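Local structure of glycoside hydrolase (Streptococcus pneumoniae serotype 4, 6ORH) at residues Asp377-Arg382 against Gln405-Gly410; Glu325-Gly330 against Ser372-Asp377; Glu152-Pro157 against Asp194-Cys199; Lys187-Ile192 against Glu205-Arg210. The protein probably hydrolyses alpha-L-fucosidic linkages, releasing fucose from host-derived carbohydrate antigens as a family 29 glycoside hydrolase. The protein carries 2 engineered substitutions. All blocks are in the same frame, centred on the assembly; numbering follows the deposited sequence.

Contact 1: residues Asp377-Arg382 against Gln405-Gly410; sequences DVIELR and QEFGSG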
loop_
_atom_site.group_PDB
_atom_site.type_symbol
_atom_site.label_atom_id
_atom_site.label_comp_id
_atom_site.label_asym_id
_atom_site.label_seq_id
_atom_site.Cartn_x
_atom_site.Cartn_y
_atom_site.Cartn_z
ATOM N N ASP A 377 3.170 2.594 -18.242
ATOM C CA ASP A 377 2.480 2.691 -16.969
ATOM C C ASP A 377 3.288 2.008 -15.866
ATOM O O ASP A 377 2.762 1.845 -14.768
ATOM C CB ASP A 377 1.055 2.128 -17.005
ATOM C CG ASP A 377 0.929 0.675 -17.460
ATOM O OD1 ASP A 377 1.942 0.062 -17.878
ATOM O OD2 ASP A 377 -0.210 0.195 -17.473
ATOM N N VAL A 378 4.532 1.617 -16.174
ATOM C CA VAL A 378 5.402 1.018 -15.163
ATOM C C VAL A 378 6.802 1.598 -15.287
ATOM O O VAL A 378 7.392 1.598 -16.367
ATOM C CB VAL A 378 5.485 -0.516 -15.271
ATOM C CG1 VAL A 378 6.314 -1.069 -14.096
ATOM C CG2 VAL A 378 4.109 -1.157 -15.286
ATOM N N ILE A 379 7.389 2.008 -14.152
ATOM C CA ILE A 379 8.813 2.311 -14.115
ATOM C C ILE A 379 9.519 1.274 -13.227
ATOM O O ILE A 379 8.955 0.868 -12.225
ATOM C CB ILE A 379 9.094 3.769 -13.671
ATOM C CG1 ILE A 379 10.566 4.142 -13.881
ATOM C CG2 ILE A 379 8.634 3.988 -12.219
ATOM C CD1 ILE A 379 10.931 5.624 -13.692
ATOM N N GLU A 380 10.701 0.807 -13.656
ATOM C CA GLU A 380 11.538 -0.085 -12.846
ATOM C C GLU A 380 12.843 0.631 -12.495
ATOM O O GLU A 380 13.498 1.237 -13.354
ATOM C CB GLU A 380 11.823 -1.388 -13.614
ATOM C CG GLU A 380 12.846 -2.286 -12.880
ATOM C CD GLU A 380 13.217 -3.531 -13.677
ATOM O OE1 GLU A 380 12.369 -4.012 -14.441
ATOM O OE2 GLU A 380 14.358 -4.027 -13.509
ATOM N N LEU A 381 13.245 0.575 -11.208
ATOM C CA LEU A 381 14.514 1.112 -10.741
ATOM C C LEU A 381 15.236 -0.034 -10.027
ATOM O O LEU A 381 14.566 -0.860 -9.386
ATOM C CB LEU A 381 14.235 2.229 -9.721
ATOM C CG LEU A 381 13.348 3.398 -10.170
ATOM C CD1 LEU A 381 13.149 4.375 -9.007
ATOM C CD2 LEU A 381 13.951 4.119 -11.364
ATOM N N ARG A 382 16.567 -0.062 -10.070
ATOM C CA ARG A 382 17.324 -1.057 -9.299
ATOM C C ARG A 382 18.535 -0.407 -8.637
ATOM O O ARG A 382 19.283 0.370 -9.251
ATOM C CB ARG A 382 17.877 -2.175 -10.190
ATOM C CG ARG A 382 16.805 -2.994 -10.894
ATOM C CD ARG A 382 17.421 -4.298 -11.398
ATOM N NE ARG A 382 16.475 -5.057 -12.199
ATOM C CZ ARG A 382 16.686 -6.327 -12.554
ATOM N NH1 ARG A 382 17.792 -6.935 -12.149
ATOM N NH2 ARG A 382 15.800 -6.974 -13.290
ATOM N N GLN A 405 4.061 16.480 -14.150
ATOM C CA GLN A 405 2.950 15.937 -13.382
ATOM C C GLN A 405 3.428 14.675 -12.672
ATOM O O GLN A 405 4.368 14.027 -13.104
ATOM C CB GLN A 405 1.751 15.650 -14.290
ATOM C CG GLN A 405 1.020 16.914 -14.739
ATOM C CD GLN A 405 -0.113 16.632 -15.699
ATOM O OE1 GLN A 405 -0.853 17.536 -16.097
ATOM N NE2 GLN A 405 -0.248 15.375 -16.103
ATOM N N GLU A 406 2.751 14.303 -11.587
ATOM C CA GLU A 406 3.266 13.161 -10.838
ATOM C C GLU A 406 2.919 11.870 -11.559
ATOM O O GLU A 406 1.857 11.740 -12.197
ATOM C CB GLU A 406 2.782 13.162 -9.390
ATOM C CG GLU A 406 1.291 13.289 -9.298
ATOM C CD GLU A 406 0.777 13.165 -7.882
ATOM O OE1 GLU A 406 1.108 14.055 -7.029
ATOM O OE2 GLU A 406 0.041 12.217 -7.661
ATOM N N PHE A 407 3.875 10.935 -11.491
ATOM C CA PHE A 407 3.628 9.575 -11.944
ATOM C C PHE A 407 3.400 8.680 -10.731
ATOM O O PHE A 407 2.400 7.975 -10.671
ATOM C CB PHE A 407 4.815 9.098 -12.778
ATOM C CG PHE A 407 4.635 7.697 -13.321
ATOM C CD1 PHE A 407 3.955 7.482 -14.506
ATOM C CD2 PHE A 407 5.149 6.605 -12.636
ATOM C CE1 PHE A 407 3.816 6.192 -15.012
ATOM C CE2 PHE A 407 4.987 5.314 -13.125
ATOM C CZ PHE A 407 4.309 5.111 -14.305
ATOM N N GLY A 408 4.301 8.765 -9.756
ATOM C CA GLY A 408 4.120 8.006 -8.522
ATOM C C GLY A 408 5.270 8.300 -7.554
ATOM O O GLY A 408 6.187 9.068 -7.857
ATOM N N SER A 409 5.193 7.690 -6.362
ATOM C CA SER A 409 6.256 7.883 -5.389
ATOM C C SER A 409 6.419 6.601 -4.588
ATOM O O SER A 409 5.541 5.729 -4.586
ATOM C CB SER A 409 5.977 9.046 -4.446
ATOM O OG SER A 409 4.865 8.763 -3.606
ATOM N N GLY A 410 7.527 6.557 -3.855
ATOM C CA GLY A 410 7.798 5.399 -3.017
ATOM C C GLY A 410 8.816 5.709 -1.935
ATOM O O GLY A 410 9.330 6.834 -1.807
#
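Asp-377 and Phe-407 bring the two chain segments to their nearest backbone approach, with CA atoms 8.6 Å apart, a gap that no backbone hydrogen bond crosses and that side chains must fill. Phe-407 does most of the filling. Its CG lies anti to the backbone N (chi1 -179°), which sends the ring out toward strand 378-382, and the ring arrives edge first: CZ sits 3.6 Å from Asp-377 C, with that carbon close to the ring plane. Val-378 N, at 4.0 Å from the same CZ, also lies at the edge. A third approach is oblique, the CG2 branch of Ile-379 resting 4.0 Å from Phe-407 CE2. The ring therefore abuts the peptide joining Asp-377 to Val-378 and has one methyl at its flank. The two strands belong to different antiparallel sheets, and this interlayer packing is that of the beta-sandwich galactose-binding domain of the F5/8 type C family. Both layers are irregular here. Asp-377 and Val-378 form a classic beta bulge opposite Tyr-448, and Phe-407 and Gly-408 form another opposite Val-396. The CB of Asp-377 points away from the ring, and its OD2 is hydrogen-bonded with Thr-450 OG1. Neighbours within each layer complete the packing: Val-396 touches the Phe-407 side chain, while Leu-419, Ile-445 and Leu-447 touch Ile-379. On strand 403-410, Glu-406 forms a salt bridge with Arg-216 of the second subunit.

Contact 2: residues Glu325-Gly330 against Ser372-Asp377; sequences EDLALG and SPKTFD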
loop_
_atom_site.group_PDB
_atom_site.type_symbol
_atom_site.label_atom_id
_atom_site.label_comp_id
_atom_site.label_asym_id
_atom_site.label_seq_id
_atom_site.Cartn_x
_atom_site.Cartn_y
_atom_site.Cartn_z
ATOM N N GLU A 325 9.233 -5.185 -23.964
ATOM C CA GLU A 325 9.993 -4.033 -24.419
ATOM C C GLU A 325 10.225 -3.036 -23.288
ATOM O O GLU A 325 9.277 -2.489 -22.726
ATOM C CB GLU A 325 9.286 -3.322 -25.574
ATOM C CG GLU A 325 10.216 -2.321 -26.234
ATOM C CD GLU A 325 9.614 -1.393 -27.277
ATOM O OE1 GLU A 325 8.422 -1.561 -27.622
ATOM O OE2 GLU A 325 10.348 -0.479 -27.716
ATOM N N ASP A 326 11.506 -2.799 -23.032
ATOM C CA ASP A 326 11.953 -1.704 -22.187
ATOM C C ASP A 326 11.995 -0.430 -23.032
ATOM O O ASP A 326 12.944 -0.228 -23.807
ATOM C CB ASP A 326 13.341 -2.007 -21.611
ATOM C CG ASP A 326 13.869 -0.918 -20.693
ATOM O OD1 ASP A 326 13.154 0.081 -20.512
ATOM O OD2 ASP A 326 15.001 -1.076 -20.188
ATOM N N LEU A 327 11.006 0.435 -22.803
ATOM C CA LEU A 327 10.814 1.650 -23.587
ATOM C C LEU A 327 11.855 2.704 -23.230
ATOM O O LEU A 327 11.951 3.749 -23.890
ATOM C CB LEU A 327 9.403 2.176 -23.350
ATOM C CG LEU A 327 8.297 1.204 -23.748
ATOM C CD1 LEU A 327 7.009 1.571 -23.052
ATOM C CD2 LEU A 327 8.117 1.234 -25.269
ATOM N N ALA A 328 12.639 2.450 -22.171
ATOM C CA ALA A 328 13.659 3.398 -21.772
ATOM C C ALA A 328 15.028 3.060 -22.363
ATOM O O ALA A 328 15.937 3.870 -22.251
ATOM C CB ALA A 328 13.724 3.490 -20.253
ATOM N N LEU A 329 15.185 1.890 -23.003
ATOM C CA LEU A 329 16.511 1.491 -23.467
ATOM C C LEU A 329 17.074 2.555 -24.404
ATOM O O LEU A 329 16.416 2.951 -25.357
ATOM C CB LEU A 329 16.418 0.166 -24.227
ATOM C CG LEU A 329 16.731 -1.116 -23.472
ATOM C CD1 LEU A 329 16.649 -2.298 -24.427
ATOM C CD2 LEU A 329 18.088 -1.074 -22.771
ATOM N N GLY A 330 18.291 3.021 -24.133
ATOM C CA GLY A 330 18.960 3.996 -24.980
ATOM C C GLY A 330 18.468 5.431 -24.801
ATOM O O GLY A 330 18.970 6.341 -25.451
ATOM N N SER A 372 11.270 10.309 -28.386
ATOM C CA SER A 372 9.943 10.422 -28.974
ATOM C C SER A 372 8.914 10.057 -27.902
ATOM O O SER A 372 9.283 9.458 -26.887
ATOM C CB SER A 372 9.815 9.548 -30.206
ATOM O OG SER A 372 9.860 8.171 -29.862
ATOM N N PRO A 373 7.627 10.470 -28.023
ATOM C CA PRO A 373 6.609 10.084 -27.042
ATOM C C PRO A 373 6.358 8.574 -27.079
ATOM O O PRO A 373 6.249 7.983 -28.157
ATOM C CB PRO A 373 5.343 10.871 -27.437
ATOM C CG PRO A 373 5.798 11.885 -28.481
ATOM C CD PRO A 373 7.087 11.356 -29.076
ATOM N N LYS A 374 6.362 7.943 -25.894
ATOM C CA LYS A 374 6.037 6.529 -25.764
ATOM C C LYS A 374 4.998 6.379 -24.664
ATOM O O LYS A 374 4.853 7.275 -23.838
ATOM C CB LYS A 374 7.287 5.707 -25.416
ATOM C CG LYS A 374 8.479 5.955 -26.326
ATOM C CD LYS A 374 9.548 4.885 -26.254
ATOM C CE LYS A 374 10.706 5.192 -27.181
ATOM N NZ LYS A 374 11.908 4.383 -26.855
ATOM N N THR A 375 4.283 5.245 -24.660
ATOM C CA THR A 375 3.164 5.011 -23.765
ATOM C C THR A 375 3.530 3.905 -22.777
ATOM O O THR A 375 3.855 2.790 -23.191
ATOM C CB THR A 375 1.912 4.610 -24.545
ATOM O OG1 THR A 375 1.681 5.730 -25.399
ATOM C CG2 THR A 375 0.693 4.390 -23.683
ATOM N N PHE A 376 3.467 4.254 -21.487
ATOM C CA PHE A 376 3.922 3.357 -20.432
ATOM C C PHE A 376 3.082 3.558 -19.172
ATOM O O PHE A 376 2.353 4.548 -19.033
ATOM C CB PHE A 376 5.419 3.558 -20.187
ATOM C CG PHE A 376 5.772 4.986 -19.831
ATOM C CD1 PHE A 376 5.696 5.434 -18.522
ATOM C CD2 PHE A 376 6.176 5.874 -20.816
ATOM C CE1 PHE A 376 6.014 6.746 -18.198
ATOM C CE2 PHE A 376 6.489 7.190 -20.498
ATOM C CZ PHE A 376 6.406 7.621 -19.189
ATOM N N ASP A 377 3.170 2.594 -18.242
ATOM C CA ASP A 377 2.480 2.691 -16.969
ATOM C C ASP A 377 3.288 2.008 -15.866
ATOM O O ASP A 377 2.762 1.845 -14.768
ATOM C CB ASP A 377 1.055 2.128 -17.005
ATOM C CG ASP A 377 0.929 0.675 -17.460
ATOM O OD1 ASP A 377 1.942 0.062 -17.878
ATOM O OD2 ASP A 377 -0.210 0.195 -17.473
#
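Lys-374 NZ donates to the backbone oxygen of Leu-327, NZ to O 3.0 Å, and this is the polar link between segment 325-330 and strand 373-376. The C=O...N angle is 134° and the donor is tilted 29° from the carbonyl plane, so the ammonium meets the oxygen from the side and not head-on. CG of Lys-374 is anti to its carbonyl carbon (chi1 -51°), and beyond it the chain runs out extended, carrying the amine as far as the turn. On the way its methylenes pass the leucine in the opposite direction: Leu-327 CB and Lys-374 CD are 4.0 Å apart. The other end of the leucine works differently. Its CD1 lies 3.4 Å from Thr-375 O and 3.8 Å from Phe-376 CB, so one branch covers strand backbone and the root of an aromatic side chain while CD2 stays with the lysine. Glu-325 OE2 is 5.2 Å from Lys-374 NZ, too far for a bond, though the opposite charges probably attract. Local bonds shape the turn. Asp-326 OD1 accepts from Ala-328 N at 2.9 Å, met from above the carboxylate plane, which makes an Asx turn; a type I turn from Asp-326 to Leu-329 overlaps it. The same carboxylate also reaches Leu-447 N and Ser-446 OG, and Leu-327 bonds with Leu-447 through the backbone, fastening the turn to strand 441-448. The arrangement thus seats the connection that follows helix 306-322 against strand 373-376, an outermost strand of one sheet of the F5/8 type C beta-sandwich.

Contact 3: residues Glu152-Pro157 against Asp194-Cys199; sequences EILSNP and DLQGDC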
loop_
_atom_site.group_PDB
_atom_site.type_symbol
_atom_site.label_atom_id
_atom_site.label_comp_id
_atom_site.label_asym_id
_atom_site.label_seq_id
_atom_site.Cartn_x
_atom_site.Cartn_y
_atom_site.Cartn_z
ATOM N N GLU A 152 20.149 -36.475 7.081
ATOM C CA GLU A 152 19.672 -37.416 6.073
ATOM C C GLU A 152 19.347 -36.696 4.768
ATOM O O GLU A 152 19.622 -37.208 3.676
ATOM C CB GLU A 152 18.340 -38.039 6.474
ATOM C CG GLU A 152 18.505 -39.200 7.396
ATOM C CD GLU A 152 17.202 -39.917 7.705
ATOM O OE1 GLU A 152 16.162 -39.243 7.914
ATOM O OE2 GLU A 152 17.227 -41.168 7.697
ATOM N N ILE A 153 18.738 -35.521 4.889
ATOM C CA ILE A 153 18.225 -34.843 3.706
ATOM C C ILE A 153 19.384 -34.162 2.988
ATOM O O ILE A 153 19.449 -34.190 1.741
ATOM C CB ILE A 153 17.148 -33.821 4.129
ATOM C CG1 ILE A 153 15.899 -34.550 4.654
ATOM C CG2 ILE A 153 16.814 -32.881 2.972
ATOM C CD1 ILE A 153 14.993 -33.661 5.528
ATOM N N LEU A 154 20.242 -33.495 3.775
ATOM C CA LEU A 154 21.187 -32.551 3.200
ATOM C C LEU A 154 22.552 -33.172 2.871
ATOM O O LEU A 154 23.402 -32.476 2.294
ATOM C CB LEU A 154 21.341 -31.334 4.120
ATOM C CG LEU A 154 20.045 -30.584 4.440
ATOM C CD1 LEU A 154 20.314 -29.549 5.525
ATOM C CD2 LEU A 154 19.452 -29.899 3.185
ATOM N N SER A 155 22.763 -34.455 3.232
ATOM C CA SER A 155 24.033 -35.119 2.932
ATOM C C SER A 155 23.924 -36.126 1.786
ATOM O O SER A 155 24.928 -36.759 1.464
ATOM C CB SER A 155 24.578 -35.826 4.149
ATOM O OG SER A 155 23.773 -36.966 4.386
ATOM N N ASN A 156 22.729 -36.330 1.232
ATOM C CA ASN A 156 22.476 -37.397 0.265
ATOM C C ASN A 156 22.592 -36.842 -1.152
ATOM O O ASN A 156 21.812 -35.976 -1.529
ATOM C CB ASN A 156 21.087 -38.025 0.457
ATOM C CG ASN A 156 20.854 -39.283 -0.354
ATOM O OD1 ASN A 156 21.273 -39.385 -1.510
ATOM N ND2 ASN A 156 20.140 -40.243 0.216
ATOM N N PRO A 157 23.556 -37.290 -1.998
ATOM C CA PRO A 157 23.724 -36.708 -3.323
ATOM C C PRO A 157 22.510 -36.901 -4.228
ATOM O O PRO A 157 22.400 -36.220 -5.245
ATOM C CB PRO A 157 25.000 -37.381 -3.880
ATOM C CG PRO A 157 25.111 -38.681 -3.096
ATOM C CD PRO A 157 24.540 -38.359 -1.721
ATOM N N ASP A 194 27.683 -27.078 7.198
ATOM C CA ASP A 194 28.644 -28.152 6.989
ATOM C C ASP A 194 28.276 -28.926 5.727
ATOM O O ASP A 194 29.150 -29.339 4.962
ATOM C CB ASP A 194 28.638 -29.165 8.140
ATOM C CG ASP A 194 29.247 -28.711 9.457
ATOM O OD1 ASP A 194 29.986 -27.687 9.469
ATOM O OD2 ASP A 194 28.960 -29.385 10.484
ATOM N N LEU A 195 26.970 -29.109 5.486
ATOM C CA LEU A 195 26.526 -29.973 4.394
ATOM C C LEU A 195 26.171 -29.203 3.119
ATOM O O LEU A 195 26.204 -29.808 2.036
ATOM C CB LEU A 195 25.331 -30.806 4.873
ATOM C CG LEU A 195 25.628 -31.777 6.008
ATOM C CD1 LEU A 195 24.365 -32.509 6.368
ATOM C CD2 LEU A 195 26.673 -32.809 5.548
ATOM N N GLN A 196 25.800 -27.927 3.258
ATOM C CA GLN A 196 25.242 -27.168 2.144
ATOM C C GLN A 196 25.768 -25.738 2.052
ATOM O O GLN A 196 25.201 -24.928 1.318
ATOM C CB GLN A 196 23.705 -27.256 2.157
ATOM C CG GLN A 196 23.157 -28.656 1.900
ATOM C CD GLN A 196 23.260 -29.093 0.452
ATOM O OE1 GLN A 196 23.402 -28.258 -0.447
ATOM N NE2 GLN A 196 23.177 -30.395 0.208
ATOM N N GLY A 197 26.838 -25.406 2.784
ATOM C CA GLY A 197 27.485 -24.109 2.624
ATOM C C GLY A 197 26.547 -22.939 2.925
ATOM O O GLY A 197 25.953 -22.912 4.004
ATOM N N ASP A 198 26.435 -21.966 2.011
ATOM C CA ASP A 198 25.653 -20.785 2.341
ATOM C C ASP A 198 24.194 -20.934 1.896
ATOM O O ASP A 198 23.523 -19.928 1.684
ATOM C CB ASP A 198 26.290 -19.439 1.956
ATOM C CG ASP A 198 25.813 -18.302 2.871
ATOM O OD1 ASP A 198 25.308 -18.588 3.986
ATOM O OD2 ASP A 198 25.904 -17.133 2.469
ATOM N N CYS A 199 23.709 -22.183 1.843
ATOM C CA CYS A 199 22.282 -22.484 1.696
ATOM C C CYS A 199 21.450 -21.506 2.537
ATOM O O CYS A 199 21.724 -21.324 3.727
ATOM C CB CYS A 199 22.029 -23.899 2.199
ATOM S SG CYS A 199 20.308 -24.443 2.003
HETATM O O HOH W 1 26.356 -32.284 1.017
#
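Leu-154 and Gln-196 make the close-packed, buried half of this contact, where two helices end side by side with Ser-155 CA and Leu-195 CA only 5.9 Å apart. Gln-196 CG lies 3.9 Å from Leu-154 CB, and the amide then turns back, because the chain bends at chi2 (-74°), to place NE2 3.0 Å from Leu-154 O. That bond is fairly straight, 162° at the hydrogen, and the oxygen lies close to the plane of the glutamine amide although the donor is tilted from the carbonyl plane. Gln-196 OE1 takes Phe-165 N and NE2 also meets Gly-163 O, which settles which way round the amide sits. The outer half packs at similar distances but borders solvent. There partly exposed Leu-195 spreads its two methyls, CD1 at 3.9 Å from Leu-154 CB and CD2 at 3.9 Å from the CB of exposed Ser-155, whose hydroxyl is bonded to Lys-151 O. A water lies within hydrogen-bonding distance of both carbonyls, 2.7 Å from Leu-195 O and 3.2 Å from Leu-154 O. Beyond Gln-196 the chain leaves helical angles at Gly-197, in a type II' turn leading to strand 200-202. Neighbouring helices, each leading to a strand of the parallel barrel sheet (167-169 and 200-202), are characteristic of a TIM barrel, the fold of the fucosidase domain.

Contact 4: residues Lys187-Ile192 against Glu205-Arg210; sequences KWFETI and EGTSIR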
loop_
_atom_site.group_PDB
_atom_site.type_symbol
_atom_site.label_atom_id
_atom_site.label_comp_id
_atom_site.label_asym_id
_atom_site.label_seq_id
_atom_site.Cartn_x
_atom_site.Cartn_y
_atom_site.Cartn_z
ATOM N N LYS A 187 23.036 -25.297 16.463
ATOM C CA LYS A 187 23.540 -26.594 16.064
ATOM C C LYS A 187 22.942 -26.980 14.715
ATOM O O LYS A 187 23.652 -27.470 13.847
ATOM C CB LYS A 187 23.227 -27.626 17.153
ATOM C CG LYS A 187 23.900 -28.967 16.941
ATOM C CD LYS A 187 23.799 -29.842 18.170
ATOM C CE LYS A 187 24.493 -31.175 17.973
ATOM N NZ LYS A 187 24.210 -32.056 19.129
ATOM N N TRP A 188 21.648 -26.684 14.523
ATOM C CA TRP A 188 21.038 -26.958 13.225
ATOM C C TRP A 188 21.718 -26.154 12.121
ATOM O O TRP A 188 22.000 -26.724 11.059
ATOM C CB TRP A 188 19.542 -26.644 13.221
ATOM C CG TRP A 188 18.715 -27.414 14.204
ATOM C CD1 TRP A 188 19.093 -28.443 15.022
ATOM C CD2 TRP A 188 17.303 -27.253 14.395
ATOM N NE1 TRP A 188 18.007 -28.914 15.732
ATOM C CE2 TRP A 188 16.903 -28.192 15.374
ATOM C CE3 TRP A 188 16.352 -26.396 13.827
ATOM C CZ2 TRP A 188 15.567 -28.311 15.782
ATOM C CZ3 TRP A 188 15.045 -26.477 14.258
ATOM C CH2 TRP A 188 14.669 -27.453 15.189
ATOM N N PHE A 189 21.976 -24.867 12.376
ATOM C CA PHE A 189 22.530 -23.997 11.339
ATOM C C PHE A 189 23.945 -24.452 11.001
ATOM O O PHE A 189 24.359 -24.402 9.831
ATOM C CB PHE A 189 22.500 -22.526 11.771
ATOM C CG PHE A 189 21.142 -21.959 12.113
ATOM C CD1 PHE A 189 19.964 -22.546 11.631
ATOM C CD2 PHE A 189 21.047 -20.840 12.947
ATOM C CE1 PHE A 189 18.725 -21.980 11.931
ATOM C CE2 PHE A 189 19.813 -20.296 13.273
ATOM C CZ PHE A 189 18.657 -20.877 12.772
ATOM N N GLU A 190 24.681 -24.908 12.026
ATOM C CA GLU A 190 26.034 -25.407 11.813
ATOM C C GLU A 190 26.037 -26.589 10.845
ATOM O O GLU A 190 26.849 -26.625 9.914
ATOM C CB GLU A 190 26.658 -25.811 13.150
ATOM C CG GLU A 190 27.182 -24.641 13.953
ATOM C CD GLU A 190 27.645 -25.034 15.350
ATOM O OE1 GLU A 190 27.605 -26.234 15.668
ATOM O OE2 GLU A 190 28.020 -24.144 16.121
ATOM N N THR A 191 25.120 -27.548 11.066
ATOM C CA THR A 191 25.017 -28.725 10.224
ATOM C C THR A 191 24.634 -28.313 8.798
ATOM O O THR A 191 25.125 -28.892 7.828
ATOM C CB THR A 191 24.050 -29.769 10.805
ATOM O OG1 THR A 191 24.785 -30.455 11.826
ATOM C CG2 THR A 191 23.571 -30.795 9.804
ATOM N N ILE A 192 23.690 -27.368 8.689
ATOM C CA ILE A 192 23.274 -26.918 7.358
ATOM C C ILE A 192 24.476 -26.349 6.602
ATOM O O ILE A 192 24.642 -26.631 5.409
ATOM C CB ILE A 192 22.064 -25.964 7.425
ATOM C CG1 ILE A 192 20.858 -26.723 7.990
ATOM C CG2 ILE A 192 21.757 -25.347 6.058
ATOM C CD1 ILE A 192 19.723 -25.809 8.400
ATOM N N GLU A 205 14.531 -16.898 13.479
ATOM C CA GLU A 205 15.747 -16.366 14.089
ATOM C C GLU A 205 16.526 -15.561 13.040
ATOM O O GLU A 205 16.029 -15.306 11.938
ATOM C CB GLU A 205 16.600 -17.528 14.617
ATOM C CG GLU A 205 15.760 -18.543 15.409
ATOM C CD GLU A 205 15.112 -17.913 16.639
ATOM O OE1 GLU A 205 15.882 -17.526 17.550
ATOM O OE2 GLU A 205 13.844 -17.768 16.701
ATOM N N GLY A 206 17.735 -15.120 13.400
ATOM C CA GLY A 206 18.395 -14.180 12.497
ATOM C C GLY A 206 19.153 -14.839 11.351
ATOM O O GLY A 206 20.380 -14.656 11.219
ATOM N N THR A 207 18.398 -15.570 10.511
ATOM C CA THR A 207 18.964 -16.268 9.360
ATOM C C THR A 207 18.864 -15.388 8.116
ATOM O O THR A 207 18.480 -14.223 8.182
ATOM C CB THR A 207 18.300 -17.643 9.215
ATOM O OG1 THR A 207 16.881 -17.418 9.224
ATOM C CG2 THR A 207 18.672 -18.574 10.348
ATOM N N SER A 208 19.215 -15.956 6.951
ATOM C CA SER A 208 19.312 -15.172 5.731
ATOM C C SER A 208 17.950 -14.822 5.149
ATOM O O SER A 208 17.868 -13.887 4.339
ATOM C CB SER A 208 20.194 -15.881 4.721
ATOM O OG SER A 208 19.859 -17.278 4.670
ATOM N N ILE A 209 16.898 -15.583 5.505
ATOM C CA ILE A 209 15.530 -15.306 5.073
ATOM C C ILE A 209 14.630 -15.135 6.300
ATOM O O ILE A 209 14.717 -15.935 7.216
ATOM C CB ILE A 209 14.999 -16.419 4.154
ATOM C CG1 ILE A 209 15.970 -16.695 2.992
ATOM C CG2 ILE A 209 13.591 -16.052 3.636
ATOM C CD1 ILE A 209 15.485 -17.739 2.001
ATOM N N ARG A 210 13.757 -14.112 6.294
ATOM C CA ARG A 210 12.727 -13.954 7.315
ATOM C C ARG A 210 11.352 -14.038 6.650
ATOM O O ARG A 210 11.212 -13.892 5.430
ATOM C CB ARG A 210 12.858 -12.578 8.005
ATOM C CG ARG A 210 12.476 -11.384 7.117
ATOM C CD ARG A 210 12.561 -10.110 7.957
ATOM N NE ARG A 210 12.055 -8.968 7.179
ATOM C CZ ARG A 210 12.781 -8.303 6.291
ATOM N NH1 ARG A 210 14.045 -8.654 6.069
ATOM N NH2 ARG A 210 12.207 -7.297 5.615
#
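The ring of Phe-189 takes a methyl on one face and a methylene at its edge: Thr-207 CG2 stands 3.3 Å above the ring plane, while Glu-205 CB lies near that plane, 4.3 Å from CZ. The methyl is 3.7 Å from the ring centroid and 28° off the normal, a CH-pi contact displaced toward the rim. The displacement favours the far end of the ring, since CG2 is 3.3 Å from CZ, a snug approach, and 3.6 Å from CE2. The two side chains meet at about a right angle. Phe-189 gets there with CG anti to its carbonyl carbon (chi1 -58°), which aims the ring from helix 185-196 at the segment that follows strand 200-202. In Thr-207 the hydroxyl OG1 lies between the backbone N and the carbonyl carbon (chi1 52°), bonded to Ser-203 OG and Ile-201 O, which leaves CG2 directed at the ring. The backbone adds its own constraint: Gly-206 is the centre of an inverse gamma turn, with Thr-207 N 2.8 Å from Glu-205 O, and the side chains on both sides of it start toward the ring. The carboxylate end of Glu-205 then leads away, leaving only its CB against the aromatic. Ile-201 and Met-170 also touch the phenylalanine, placing it in the layer between helix and barrel strands. No hydrogen bond crosses between the two segments; the interaction is dispersive, with a weak CH-pi component. Its precision therefore probably rests on the polar grip behind Thr-207, which fixes the rotation of the threonine and so holds the methyl over the ring.

Two pairs of contacts sit on opposite sides of the chain's centre. Contacts 1 and 2 share Asp-377 in the beta-sandwich domain; their centres are 13 Å apart, and they touch through Phe-407 CE1 and Phe-376 CE1 at 3.9 Å. Contacts 3 and 4, also 13 Å between centres, both use helix 185-196 of the catalytic barrel and meet where Leu-154 CD1 lies 3.8 Å from Ile-192 CG1. Between the pairs the centres are 36 to 45 Å apart, with no touch. Each domain binds glycan: the side chain of Glu-205 in contact 4 is about 9 Å from a bound galactose, and that of Phe-407 in contact 1 about 11 Å from a bound N-acetylglucosamine, which touches Gln-405.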